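Local coordinates for periplasmic sugar-binding protein (Chloroflexus aurantiacus, PDB 4RXU) that binds beta-D-glucopyranose between two alpha/beta lobes and probably serves as the sugar-capturing component of an ABC-type carbohydrate transporter, at residues D134-G139 and F172-W177; A140-Y145 and M294-D299. One frame throughout, in Å; residues are numbered along the deposited sequence.

Interaction 1: D134-G139 and F172-W177; sequences DSIAVG and FFEGAW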
loop_
_atom_site.group_PDB
_atom_site.type_symbol
_atom_site.label_atom_id
_atom_site.label_comp_id
_atom_site.label_asym_id
_atom_site.label_seq_id
_atom_site.Cartn_x
_atom_site.Cartn_y
_atom_site.Cartn_z
ATOM N N ASP A 134 7.944 5.042 0.244
ATOM C CA ASP A 134 7.805 5.811 1.496
ATOM C C ASP A 134 6.336 5.762 1.947
ATOM O O ASP A 134 5.526 6.615 1.589
ATOM C CB ASP A 134 8.236 7.253 1.251
ATOM C CG ASP A 134 8.292 8.099 2.522
ATOM O OD1 ASP A 134 7.678 7.738 3.551
ATOM O OD2 ASP A 134 8.958 9.167 2.485
ATOM N N SER A 135 5.985 4.739 2.716
ATOM C CA SER A 135 4.585 4.506 3.089
ATOM C C SER A 135 3.976 5.548 4.024
ATOM O O SER A 135 2.771 5.844 3.931
ATOM C CB SER A 135 4.390 3.123 3.695
ATOM O OG SER A 135 4.669 2.105 2.751
ATOM N N ILE A 136 4.791 6.095 4.922
ATOM C CA ILE A 136 4.295 7.188 5.770
ATOM C C ILE A 136 3.850 8.368 4.874
ATOM O O ILE A 136 2.782 8.982 5.088
ATOM C CB ILE A 136 5.364 7.617 6.796
ATOM C CG1 ILE A 136 5.549 6.533 7.887
ATOM C CG2 ILE A 136 5.049 8.973 7.448
ATOM C CD1 ILE A 136 4.416 6.411 8.892
ATOM N N ALA A 137 4.678 8.685 3.887
ATOM C CA ALA A 137 4.364 9.759 2.964
ATOM C C ALA A 137 3.103 9.450 2.151
ATOM O O ALA A 137 2.342 10.355 1.867
ATOM C CB ALA A 137 5.543 10.045 2.038
ATOM N N VAL A 138 2.873 8.184 1.778
ATOM C CA VAL A 138 1.594 7.840 1.124
ATOM C C VAL A 138 0.397 8.297 1.985
ATOM O O VAL A 138 -0.518 8.991 1.504
ATOM C CB VAL A 138 1.466 6.328 0.876
ATOM C CG1 VAL A 138 0.090 5.982 0.350
ATOM C CG2 VAL A 138 2.544 5.863 -0.077
ATOM N N GLY A 139 0.386 7.907 3.259
ATOM C CA GLY A 139 -0.758 8.258 4.119
ATOM C C GLY A 139 -0.858 9.750 4.344
ATOM O O GLY A 139 -1.936 10.290 4.343
ATOM N N PHE A 172 0.488 3.455 6.464
ATOM C CA PHE A 172 -0.389 4.354 5.731
ATOM C C PHE A 172 -1.331 5.053 6.709
ATOM O O PHE A 172 -1.628 6.228 6.567
ATOM C CB PHE A 172 -1.249 3.618 4.719
ATOM C CG PHE A 172 -0.495 2.852 3.675
ATOM C CD1 PHE A 172 0.654 3.336 3.052
ATOM C CD2 PHE A 172 -1.001 1.638 3.269
ATOM C CE1 PHE A 172 1.307 2.577 2.080
ATOM C CE2 PHE A 172 -0.375 0.901 2.295
ATOM C CZ PHE A 172 0.781 1.358 1.701
ATOM N N PHE A 173 -1.842 4.304 7.682
ATOM C CA PHE A 173 -2.769 4.902 8.616
ATOM C C PHE A 173 -2.044 5.954 9.478
ATOM O O PHE A 173 -2.574 7.052 9.730
ATOM C CB PHE A 173 -3.434 3.890 9.521
ATOM C CG PHE A 173 -4.487 4.509 10.366
ATOM C CD1 PHE A 173 -5.736 4.783 9.846
ATOM C CD2 PHE A 173 -4.179 4.931 11.653
ATOM C CE1 PHE A 173 -6.687 5.428 10.625
ATOM C CE2 PHE A 173 -5.110 5.553 12.425
ATOM C CZ PHE A 173 -6.351 5.829 11.905
ATOM N N GLU A 174 -0.856 5.615 9.957
ATOM C CA GLU A 174 -0.114 6.564 10.784
ATOM C C GLU A 174 0.139 7.862 10.007
ATOM O O GLU A 174 -0.011 8.952 10.544
ATOM C CB GLU A 174 1.220 5.969 11.255
ATOM C CG GLU A 174 2.066 6.965 12.051
ATOM C CD GLU A 174 3.398 6.409 12.519
ATOM O OE1 GLU A 174 3.610 5.172 12.482
ATOM O OE2 GLU A 174 4.240 7.220 12.955
ATOM N N GLY A 175 0.615 7.742 8.772
ATOM C CA GLY A 175 0.947 8.926 7.980
ATOM C C GLY A 175 -0.262 9.837 7.827
ATOM O O GLY A 175 -0.190 11.107 7.949
ATOM N N ALA A 176 -1.405 9.199 7.600
ATOM C CA ALA A 176 -2.663 9.957 7.474
ATOM C C ALA A 176 -3.109 10.563 8.794
ATOM O O ALA A 176 -3.523 11.722 8.864
ATOM C CB ALA A 176 -3.766 9.067 6.911
ATOM N N TRP A 177 -3.044 9.762 9.848
ATOM C CA TRP A 177 -3.501 10.199 11.165
ATOM C C TRP A 177 -2.737 11.427 11.631
ATOM O O TRP A 177 -3.296 12.334 12.268
ATOM C CB TRP A 177 -3.303 9.087 12.189
ATOM C CG TRP A 177 -3.837 9.425 13.559
ATOM C CD1 TRP A 177 -3.104 9.753 14.657
ATOM C CD2 TRP A 177 -5.225 9.481 13.959
ATOM N NE1 TRP A 177 -3.946 10.000 15.723
ATOM C CE2 TRP A 177 -5.249 9.817 15.328
ATOM C CE3 TRP A 177 -6.443 9.241 13.301
ATOM C CZ2 TRP A 177 -6.454 9.946 16.049
ATOM C CZ3 TRP A 177 -7.637 9.355 14.014
ATOM C CH2 TRP A 177 -7.632 9.709 15.375
#
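Gly139 and Gly175 face each other where helices 135-148 and 167-185 of an alpha/beta lobe of this periplasmic binding protein cross, with segment axes 6.5 Å apart at -49°. The close approach depends on these glycines: a CB on Gly139 would run into Phe172 O, and one on Gly175 into Ile136 O. Backbone therefore meets backbone through CA-H...O contacts, Gly175 CA to Ile136 O at 3.4 Å and Gly139 CA to Phe172 O at 3.3 Å; Ala176 CA also approaches Gly139 O, with a more bent angle at H of 120°. No conventional hydrogen bond joins the segments. Side-chain packing flanks this backbone contact. CD1 of Ile136 lies against the extended chain of Glu174, 3.8 Å from its CD, while the carboxylate pairs through OE2 with Lys178. On the Phe172 side, CB and CG1 of Val138 make oblique apolar contact with the CD1-CE1 part of the ring, and Ser135 CB and OG both approach CE1. Asp134 is the N-cap of helix 135-148, its OD1 accepting from Ala137 N from above the carboxylate plane. The Phe172 ring, which also touches the bound glucose, presents its edge to Ser135 O, 3.4 Å from CD1 and in the ring plane.

Interaction 2: A140-Y145 and M294-D299; sequences AQQAQY and MTVFKD. With BGC (beta-D-glucopyranose), chain C.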
loop_
_atom_site.group_PDB
_atom_site.type_symbol
_atom_site.label_atom_id
_atom_site.label_comp_id
_atom_site.label_asym_id
_atom_site.label_seq_id
_atom_site.Cartn_x
_atom_site.Cartn_y
_atom_site.Cartn_z
ATOM N N ALA A 140 0.288 10.394 4.553
ATOM C CA ALA A 140 0.340 11.855 4.735
ATOM C C ALA A 140 -0.236 12.546 3.510
ATOM O O ALA A 140 -1.038 13.465 3.648
ATOM C CB ALA A 140 1.754 12.336 5.010
ATOM N N GLN A 141 0.140 12.089 2.317
ATOM C CA GLN A 141 -0.360 12.700 1.100
ATOM C C GLN A 141 -1.854 12.487 0.917
ATOM O O GLN A 141 -2.579 13.364 0.464
ATOM C CB GLN A 141 0.391 12.189 -0.114
ATOM C CG GLN A 141 1.774 12.788 -0.236
ATOM C CD GLN A 141 2.491 12.319 -1.492
ATOM O OE1 GLN A 141 1.863 12.007 -2.478
ATOM N NE2 GLN A 141 3.793 12.310 -1.461
ATOM N N GLN A 142 -2.325 11.303 1.268
ATOM C CA GLN A 142 -3.756 11.050 1.212
ATOM C C GLN A 142 -4.497 12.037 2.118
ATOM O O GLN A 142 -5.458 12.704 1.712
ATOM C CB GLN A 142 -4.057 9.609 1.609
ATOM C CG GLN A 142 -3.573 8.593 0.604
ATOM C CD GLN A 142 -3.710 7.191 1.086
ATOM O OE1 GLN A 142 -3.690 6.938 2.279
ATOM N NE2 GLN A 142 -3.844 6.262 0.160
ATOM N N ALA A 143 -4.068 12.093 3.368
ATOM C CA ALA A 143 -4.721 12.995 4.314
ATOM C C ALA A 143 -4.602 14.472 3.929
ATOM O O ALA A 143 -5.559 15.244 4.076
ATOM C CB ALA A 143 -4.171 12.774 5.708
ATOM N N GLN A 144 -3.424 14.858 3.459
ATOM C CA GLN A 144 -3.167 16.247 3.104
ATOM C C GLN A 144 -4.104 16.698 1.972
ATOM O O GLN A 144 -4.609 17.809 1.997
ATOM C CB GLN A 144 -1.692 16.464 2.751
ATOM C CG GLN A 144 -1.319 17.931 2.666
ATOM C CD GLN A 144 -1.421 18.606 4.017
ATOM O OE1 GLN A 144 -0.779 18.180 4.975
ATOM N NE2 GLN A 144 -2.246 19.637 4.105
ATOM N N TYR A 145 -4.377 15.806 1.024
ATOM C CA TYR A 145 -5.321 16.100 -0.050
ATOM C C TYR A 145 -6.701 16.435 0.536
ATOM O O TYR A 145 -7.326 17.426 0.160
ATOM C CB TYR A 145 -5.427 14.945 -1.067
ATOM C CG TYR A 145 -6.403 15.292 -2.155
ATOM C CD1 TYR A 145 -7.766 15.052 -1.979
ATOM C CD2 TYR A 145 -5.983 15.906 -3.324
ATOM C CE1 TYR A 145 -8.692 15.406 -2.944
ATOM C CE2 TYR A 145 -6.895 16.263 -4.307
ATOM C CZ TYR A 145 -8.237 16.009 -4.110
ATOM O OH TYR A 145 -9.140 16.368 -5.064
ATOM N N MET A 294 -8.054 11.493 -6.162
ATOM C CA MET A 294 -6.617 11.373 -6.296
ATOM C C MET A 294 -6.171 9.964 -6.081
ATOM O O MET A 294 -6.878 9.159 -5.498
ATOM C CB MET A 294 -5.874 12.261 -5.293
ATOM C CG MET A 294 -6.056 11.857 -3.829
ATOM S SD MET A 294 -4.857 10.602 -3.152
ATOM C CE MET A 294 -3.643 11.737 -2.447
ATOM N N THR A 295 -4.960 9.693 -6.554
ATOM C CA THR A 295 -4.261 8.477 -6.193
ATOM C C THR A 295 -2.796 8.828 -5.913
ATOM O O THR A 295 -2.214 9.715 -6.531
ATOM C CB THR A 295 -4.363 7.366 -7.281
ATOM O OG1 THR A 295 -3.890 6.111 -6.765
ATOM C CG2 THR A 295 -3.570 7.738 -8.535
ATOM N N VAL A 296 -2.198 8.104 -4.983
ATOM C CA VAL A 296 -0.770 8.190 -4.741
ATOM C C VAL A 296 -0.063 7.212 -5.687
ATOM O O VAL A 296 -0.273 5.999 -5.630
ATOM C CB VAL A 296 -0.365 7.975 -3.272
ATOM C CG1 VAL A 296 1.145 8.052 -3.156
ATOM C CG2 VAL A 296 -1.018 9.031 -2.380
ATOM N N PHE A 297 0.750 7.768 -6.584
ATOM C CA PHE A 297 1.474 6.987 -7.584
ATOM C C PHE A 297 2.763 6.492 -6.963
ATOM O O PHE A 297 3.556 7.282 -6.478
ATOM C CB PHE A 297 1.791 7.868 -8.798
ATOM C CG PHE A 297 2.756 7.259 -9.790
ATOM C CD1 PHE A 297 2.553 5.972 -10.282
ATOM C CD2 PHE A 297 3.864 7.969 -10.235
ATOM C CE1 PHE A 297 3.433 5.422 -11.193
ATOM C CE2 PHE A 297 4.745 7.413 -11.156
ATOM C CZ PHE A 297 4.530 6.137 -11.619
ATOM N N LYS A 298 2.949 5.177 -6.995
ATOM C CA LYS A 298 4.142 4.497 -6.505
ATOM C C LYS A 298 4.765 3.771 -7.696
ATOM O O LYS A 298 4.175 2.826 -8.216
ATOM C CB LYS A 298 3.774 3.528 -5.371
ATOM C CG LYS A 298 2.827 4.131 -4.331
ATOM C CD LYS A 298 2.777 3.425 -2.999
ATOM C CE LYS A 298 2.424 1.964 -3.147
ATOM N NZ LYS A 298 2.141 1.393 -1.799
ATOM N N ASP A 299 5.902 4.266 -8.181
ATOM C CA ASP A 299 6.445 3.780 -9.433
ATOM C C ASP A 299 7.052 2.402 -9.227
ATOM O O ASP A 299 8.190 2.261 -8.805
ATOM C CB ASP A 299 7.457 4.788 -10.000
ATOM C CG ASP A 299 7.833 4.514 -11.433
ATOM O OD1 ASP A 299 7.696 3.348 -11.889
ATOM O OD2 ASP A 299 8.266 5.478 -12.103
HETATM C C2 BGC C . 0.800 -2.128 -0.941
HETATM C C3 BGC C . -0.255 -1.321 -1.671
HETATM C C4 BGC C . -1.429 -2.226 -2.013
HETATM C C5 BGC C . -1.931 -2.973 -0.777
HETATM C C6 BGC C . -2.990 -4.008 -1.086
HETATM C C1 BGC C . 0.089 -2.644 0.299
HETATM O O1 BGC C . 0.965 -3.221 1.223
HETATM O O2 BGC C . 1.905 -1.279 -0.612
HETATM O O3 BGC C . 0.339 -0.781 -2.847
HETATM O O4 BGC C . -2.522 -1.401 -2.462
HETATM O O5 BGC C . -0.860 -3.624 -0.123
HETATM O O6 BGC C . -2.594 -4.873 -2.153
#
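Beside the glucose pocket, helix 135-148 packs on strand 295-298 of a mixed sheet, with Met294, Val296, Gln141, Gln142 and Tyr145 making the contact and the side chain of Lys298 reaching the sugar. Met294 CG sits over one face of the Tyr145 ring in a CH-pi contact, 4.1 Å from the ring centroid and displaced toward the rim, 3.8 Å from Tyr145 CG. The first torsion of Met294 (chi1 66°) sets its CG between the backbone N and the carbonyl carbon; the chain then bends at chi2 and chi3, and CE ends against the helix backbone, 3.5 Å from Gln141 O and 3.7 Å from Gln142 CA. Val296 lies across both glutamines at about a right angle: CG2 meets Gln142 CG at 4.0 Å and Gln141 CB, and CG1 comes near Gln141 OE1. The amide ends are hydrogen-bonded beyond the contact, Gln141 OE1 to Thr342 OG1 and NE2 to Val340 O, and Gln142 NE2 to the carbonyls of Gly276 and Pro251. Two residues after Val296, Lys298 NZ donates to two adjacent glucose hydroxyls, O2 at 2.9 Å and O3 at 3.0 Å, and is also hydrogen-bonded to Gln277 OE1. A helix packed on the sheet beside a pocket lined by charged and aromatic residues fits the type I periplasmic sugar-binding fold.

In the fold
Both interactions use helix 135-148, interaction 1 its first turn and interaction 2 residues 140-145, and the two contact centres lie about 9 Å apart. They also touch directly, Ala176 O lying 3.4 Å from Ala143 CB and Gly175 O 3.7 Å from Ala140 CB. They meet again at the sugar, where Phe172 CZ is 3.8 Å from Lys298 NZ, and farther back Val138 CG2 packs 3.8 Å from Lys298 CD. Each contributes one residue to the glucose pocket, Phe172 from interaction 1 and Lys298 from interaction 2. Glu42, Arg44, Asp118, Asp166, Asn252 and Asp278 supply further hydrogen bonds to the glucose.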